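Local coordinates for protein tropomodulin (Caenorhabditis elegans, PDB 1PGV) that probably caps the pointed end of actin filaments, blocking their elongation and depolymerisation, and is represented here by its C-terminal domain, at residues I164-M169 / H173-A178; E92-S97 / A116-S121. All blocks are in the same frame, centred on the assembly; numbering follows the deposited sequence.

Contact 1: I164-M169 / H173-A178; sequences ISFASM and HRVSEA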
loop_
_atom_site.group_PDB
_atom_site.type_symbol
_atom_site.label_atom_id
_atom_site.label_comp_id
_atom_site.label_asym_id
_atom_site.label_seq_id
_atom_site.Cartn_x
_atom_site.Cartn_y
_atom_site.Cartn_z
ATOM N N ILE A 164 2.256 6.664 7.952
ATOM C CA ILE A 164 3.190 5.995 8.857
ATOM C C ILE A 164 3.707 7.040 9.828
ATOM O O ILE A 164 4.009 8.167 9.431
ATOM C CB ILE A 164 4.383 5.409 8.089
ATOM C CG1 ILE A 164 3.906 4.253 7.215
ATOM C CG2 ILE A 164 5.482 4.980 9.072
ATOM C CD1 ILE A 164 5.003 3.566 6.441
ATOM N N SER A 165 3.805 6.673 11.101
ATOM C CA SER A 165 4.290 7.597 12.111
ATOM C C SER A 165 5.754 7.296 12.411
ATOM O O SER A 165 6.084 6.202 12.860
ATOM C CB SER A 165 3.450 7.469 13.380
ATOM O OG SER A 165 3.868 8.387 14.377
ATOM N N PHE A 166 6.620 8.269 12.137
ATOM C CA PHE A 166 8.057 8.133 12.366
ATOM C C PHE A 166 8.462 8.825 13.661
ATOM O O PHE A 166 7.945 9.890 13.997
ATOM C CB PHE A 166 8.842 8.758 11.210
ATOM C CG PHE A 166 8.656 8.062 9.895
ATOM C CD1 PHE A 166 9.451 6.973 9.547
ATOM C CD2 PHE A 166 7.678 8.491 8.997
ATOM C CE1 PHE A 166 9.280 6.321 8.328
ATOM C CE2 PHE A 166 7.499 7.844 7.775
ATOM C CZ PHE A 166 8.298 6.760 7.437
ATOM N N ALA A 167 9.392 8.214 14.391
ATOM C CA ALA A 167 9.877 8.799 15.634
ATOM C C ALA A 167 11.160 9.567 15.324
ATOM O O ALA A 167 11.513 10.523 16.012
ATOM C CB ALA A 167 10.149 7.694 16.671
ATOM N N SER A 168 11.847 9.141 14.270
ATOM C CA SER A 168 13.091 9.767 13.849
ATOM C C SER A 168 12.879 11.130 13.197
ATOM O O SER A 168 12.118 11.242 12.238
ATOM C CB SER A 168 13.822 8.859 12.857
ATOM O OG SER A 168 14.896 9.547 12.239
ATOM N N MET A 169 13.564 12.147 13.720
ATOM C CA MET A 169 13.497 13.509 13.176
ATOM C C MET A 169 13.929 13.518 11.716
ATOM O O MET A 169 13.271 14.123 10.854
ATOM C CB MET A 169 14.434 14.435 13.952
ATOM C CG MET A 169 13.967 14.768 15.337
ATOM S SD MET A 169 12.381 15.575 15.234
ATOM C CE MET A 169 12.878 17.183 14.581
ATOM N N HIS A 173 11.600 14.461 8.504
ATOM C CA HIS A 173 12.020 15.541 7.616
ATOM C C HIS A 173 12.231 15.083 6.173
ATOM O O HIS A 173 11.706 15.694 5.237
ATOM C CB HIS A 173 13.313 16.177 8.137
ATOM C CG HIS A 173 13.912 17.186 7.206
ATOM N ND1 HIS A 173 13.306 18.393 6.922
ATOM C CD2 HIS A 173 15.060 17.166 6.489
ATOM C CE1 HIS A 173 14.056 19.071 6.072
ATOM N NE2 HIS A 173 15.127 18.348 5.792
ATOM N N ARG A 174 12.997 14.014 5.984
ATOM C CA ARG A 174 13.258 13.530 4.635
ATOM C C ARG A 174 11.991 13.023 3.947
ATOM O O ARG A 174 11.816 13.200 2.740
ATOM C CB ARG A 174 14.345 12.453 4.667
ATOM C CG ARG A 174 15.660 12.994 5.214
ATOM C CD ARG A 174 16.777 11.966 5.238
ATOM N NE ARG A 174 17.289 11.657 3.910
ATOM C CZ ARG A 174 18.483 11.121 3.686
ATOM N NH1 ARG A 174 19.285 10.841 4.707
ATOM N NH2 ARG A 174 18.876 10.862 2.448
ATOM N N VAL A 175 11.098 12.409 4.714
ATOM C CA VAL A 175 9.853 11.910 4.150
ATOM C C VAL A 175 8.970 13.092 3.742
ATOM O O VAL A 175 8.475 13.138 2.615
ATOM C CB VAL A 175 9.119 11.005 5.157
ATOM C CG1 VAL A 175 7.686 10.754 4.709
ATOM C CG2 VAL A 175 9.857 9.669 5.250
ATOM N N SER A 176 8.790 14.046 4.646
ATOM C CA SER A 176 7.977 15.224 4.344
ATOM C C SER A 176 8.504 15.936 3.096
ATOM O O SER A 176 7.732 16.296 2.202
ATOM C CB SER A 176 7.974 16.187 5.531
ATOM O OG SER A 176 9.279 16.668 5.797
ATOM N N GLU A 177 9.816 16.139 3.026
ATOM C CA GLU A 177 10.412 16.802 1.869
ATOM C C GLU A 177 10.159 16.044 0.571
ATOM O O GLU A 177 9.838 16.645 -0.461
ATOM C CB GLU A 177 11.919 16.971 2.070
ATOM C CG GLU A 177 12.267 18.016 3.104
ATOM C CD GLU A 177 11.780 19.388 2.699
ATOM O OE1 GLU A 177 12.212 19.872 1.632
ATOM O OE2 GLU A 177 10.964 19.979 3.438
ATOM N N ALA A 178 10.306 14.726 0.618
ATOM C CA ALA A 178 10.090 13.900 -0.558
ATOM C C ALA A 178 8.636 13.962 -1.020
ATOM O O ALA A 178 8.364 14.068 -2.219
ATOM C CB ALA A 178 10.473 12.453 -0.259
#
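Phe166 meets Val175 through one corner of its ring. CE2 comes to 3.9 Å from Val175 CG2 and CZ to 4.0 Å from the same methyl, which approaches the ring obliquely, and the two side chains cross at about a right angle. The branching of Val175 explains which methyl is used: CG1 lies anti to the backbone N (chi1 167°), leaving CG2 beside that N and facing the ring. From its own segment, Ile164 CG2 lies 3.7 Å above one face of the Phe166 ring, displaced toward its rim.

The second link is made by backbone. His173 N donates to Met169 O at 2.9 Å and 165°, a nearly straight i to i+4 bond of the first helical turn. His173 CB also rests 3.4 Å from Met169 O, but the imidazole swings away from Met169, and Glu177 CG packs 3.6 Å above one face of the imidazole, off-centre. His173 O accepts twice, from Glu177 N and, at 2.7 Å, from Ser176 OG; both donors arrive from the same face of the carbonyl plane.

A second shell positions the incoming chain. Ser168 is the N-cap residue, its OG bonded to Ala171 N, while the carboxylate of Glu146 on helix 143-155 takes the backbone N-H groups of Ala167 and Ser168, one on each oxygen. Arg174 reaches back to the same helix through a salt bridge with Glu154.

The arrangement is a serine N-capped helix start, with Phe166 of the lead-in packing back onto Val175 in the second turn. It forms the last strand-to-helix connection, from strand 161-163 into helix 169-190, at the C-terminal edge of the parallel sheet, consistent with the leucine-rich-repeat-like fold of this tropomodulin domain.

Contact 2: E92-S97 / A116-S121; sequences ELIETS and ARLLRS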
loop_
_atom_site.group_PDB
_atom_site.type_symbol
_atom_site.label_atom_id
_atom_site.label_comp_id
_atom_site.label_asym_id
_atom_site.label_seq_id
_atom_site.Cartn_x
_atom_site.Cartn_y
_atom_site.Cartn_z
ATOM N N GLU A 92 3.880 -9.056 -4.061
ATOM C CA GLU A 92 3.759 -9.351 -5.484
ATOM C C GLU A 92 2.825 -8.345 -6.158
ATOM O O GLU A 92 3.119 -7.842 -7.245
ATOM C CB GLU A 92 3.213 -10.762 -5.712
ATOM C CG GLU A 92 3.351 -11.225 -7.154
ATOM C CD GLU A 92 2.578 -12.496 -7.452
ATOM O OE1 GLU A 92 2.498 -13.371 -6.565
ATOM O OE2 GLU A 92 2.061 -12.626 -8.583
ATOM N N LEU A 93 1.706 -8.058 -5.502
ATOM C CA LEU A 93 0.727 -7.110 -6.043
ATOM C C LEU A 93 1.355 -5.746 -6.315
ATOM O O LEU A 93 1.246 -5.202 -7.422
ATOM C CB LEU A 93 -0.441 -6.936 -5.069
ATOM C CG LEU A 93 -1.464 -5.874 -5.494
ATOM C CD1 LEU A 93 -2.059 -6.270 -6.827
ATOM C CD2 LEU A 93 -2.547 -5.730 -4.439
ATOM N N ILE A 94 2.014 -5.196 -5.299
ATOM C CA ILE A 94 2.656 -3.893 -5.414
ATOM C C ILE A 94 3.723 -3.864 -6.500
ATOM O O ILE A 94 3.772 -2.935 -7.306
ATOM C CB ILE A 94 3.291 -3.474 -4.061
ATOM C CG1 ILE A 94 2.194 -3.332 -3.006
ATOM C CG2 ILE A 94 4.068 -2.168 -4.213
ATOM C CD1 ILE A 94 2.713 -3.079 -1.593
ATOM N N GLU A 95 4.583 -4.880 -6.529
ATOM C CA GLU A 95 5.645 -4.913 -7.526
ATOM C C GLU A 95 5.167 -5.185 -8.945
ATOM O O GLU A 95 5.872 -4.880 -9.905
ATOM C CB GLU A 95 6.703 -5.952 -7.136
ATOM C CG GLU A 95 7.425 -5.607 -5.849
ATOM C CD GLU A 95 8.515 -6.605 -5.501
ATOM O OE1 GLU A 95 8.762 -7.526 -6.309
ATOM O OE2 GLU A 95 9.120 -6.459 -4.422
ATOM N N THR A 96 3.966 -5.741 -9.078
ATOM C CA THR A 96 3.416 -6.079 -10.387
ATOM C C THR A 96 2.450 -5.054 -10.979
ATOM O O THR A 96 2.479 -4.788 -12.184
ATOM C CB THR A 96 2.664 -7.427 -10.336
ATOM O OG1 THR A 96 3.575 -8.476 -9.987
ATOM C CG2 THR A 96 2.033 -7.742 -11.691
ATOM N N SER A 97 1.605 -4.480 -10.133
ATOM C CA SER A 97 0.583 -3.534 -10.590
ATOM C C SER A 97 1.016 -2.192 -11.170
ATOM O O SER A 97 1.809 -1.468 -10.575
ATOM C CB SER A 97 -0.414 -3.267 -9.461
ATOM O OG SER A 97 -1.433 -2.368 -9.894
ATOM N N ALA A 116 8.098 -2.245 5.906
ATOM C CA ALA A 116 9.271 -1.726 5.226
ATOM C C ALA A 116 9.407 -2.399 3.863
ATOM O O ALA A 116 9.740 -1.751 2.873
ATOM C CB ALA A 116 10.535 -1.975 6.071
ATOM N N ARG A 117 9.159 -3.704 3.805
ATOM C CA ARG A 117 9.264 -4.414 2.539
ATOM C C ARG A 117 8.179 -3.937 1.568
ATOM O O ARG A 117 8.437 -3.771 0.378
ATOM C CB ARG A 117 9.141 -5.921 2.758
ATOM C CG ARG A 117 10.294 -6.518 3.558
ATOM C CD ARG A 117 10.068 -8.005 3.802
ATOM N NE ARG A 117 10.035 -8.754 2.551
ATOM C CZ ARG A 117 9.507 -9.967 2.417
ATOM N NH1 ARG A 117 8.960 -10.575 3.464
ATOM N NH2 ARG A 117 9.526 -10.572 1.237
ATOM N N LEU A 118 6.973 -3.709 2.079
ATOM C CA LEU A 118 5.881 -3.245 1.220
ATOM C C LEU A 118 6.219 -1.880 0.609
ATOM O O LEU A 118 6.026 -1.664 -0.592
ATOM C CB LEU A 118 4.572 -3.154 2.010
ATOM C CG LEU A 118 4.017 -4.467 2.581
ATOM C CD1 LEU A 118 2.734 -4.175 3.343
ATOM C CD2 LEU A 118 3.772 -5.473 1.466
ATOM N N LEU A 119 6.724 -0.960 1.426
ATOM C CA LEU A 119 7.092 0.363 0.923
ATOM C C LEU A 119 8.256 0.296 -0.059
ATOM O O LEU A 119 8.283 1.015 -1.053
ATOM C CB LEU A 119 7.453 1.308 2.075
ATOM C CG LEU A 119 6.357 2.248 2.575
ATOM C CD1 LEU A 119 6.857 3.000 3.796
ATOM C CD2 LEU A 119 5.976 3.234 1.465
ATOM N N ARG A 120 9.232 -0.568 0.201
ATOM C CA ARG A 120 10.351 -0.659 -0.718
ATOM C C ARG A 120 9.879 -1.238 -2.056
ATOM O O ARG A 120 10.395 -0.882 -3.117
ATOM C CB ARG A 120 11.469 -1.521 -0.108
ATOM C CG ARG A 120 12.781 -1.481 -0.882
ATOM C CD ARG A 120 13.962 -1.746 0.052
ATOM N NE ARG A 120 14.279 -0.595 0.896
ATOM C CZ ARG A 120 15.140 0.364 0.558
ATOM N NH1 ARG A 120 15.771 0.307 -0.606
ATOM N NH2 ARG A 120 15.386 1.368 1.388
ATOM N N SER A 121 8.878 -2.109 -2.014
ATOM C CA SER A 121 8.362 -2.711 -3.240
ATOM C C SER A 121 7.637 -1.704 -4.133
ATOM O O SER A 121 7.470 -1.944 -5.323
ATOM C CB SER A 121 7.426 -3.878 -2.917
ATOM O OG SER A 121 6.271 -3.446 -2.223
HETATM O O HOH W 1 5.949 -0.986 -7.236
#
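Ile94 packs its two branches against Ser121 and Leu118, whereas Glu95 runs alongside Ser121 at the margin of the contact. The two short helices are nearly parallel, with N-to-C directions 16° apart and axes 9.0 Å from each other at closest approach. Ile94 CG1 stands anti to its carbonyl carbon (chi1 -63°), which carries CD1 along the neighbouring helix to Leu118: CD1 lies 4.0 Å from Leu118 CD2 and 3.7 Å from Leu118 O. The other branch lies by the last residue of 116-121, with CG2 3.6 Å from Ser121 O. Because Ser121 has two conformers, closer approaches to its OG are doubtful.

With its chain extended beyond CG, Glu95 lays both the CG methylene and the carboxylate along Ser121; CG and OE2 are each 3.4 Å from Ser121 CB. No direct hydrogen bond joins the helices. A water bridges them instead, donating to Ile94 O at 2.9 Å and to Ser121 O at 2.6 Å, giving each of the two carbonyls a donor. With an alanine at Ile94, both outer branches would be gone, and Leu118 CD2 would probably lose its apolar contact with residue 94, leaving a gap beside it.

Around this pair, Leu118 also touches Leu90 and Ile91 of helix 90-96 and, on the sheet side, Phe131 of strand 130-132. On the far flank Leu119 packs against Met149 and Arg120 forms a salt bridge with Asp148, so helix 112-121 sits between helix 90-96 and helix 143-155, backed by the parallel sheet.

In the fold
From the N terminus the chain reaches contact 2 first: its return from 92-97 to 116-121 closes a loop of 18 residues that includes strand 102-104, and so joins two successive helices on one side of the parallel sheet. The chain then passes through strand 130-132, helix 143-155 and strand 161-163 before contact 1 spans only three residues, all helical, in the first turn of helix 169-190. The two are in series, neither nested nor crossing, with centres about 20 Å apart. Their segments nevertheless touch, through residues outside the two pairings: Ile164 CD1 lies 3.3 Å from Leu119 CD1, which connects the middle of the domain with the approach to its C-terminal helix.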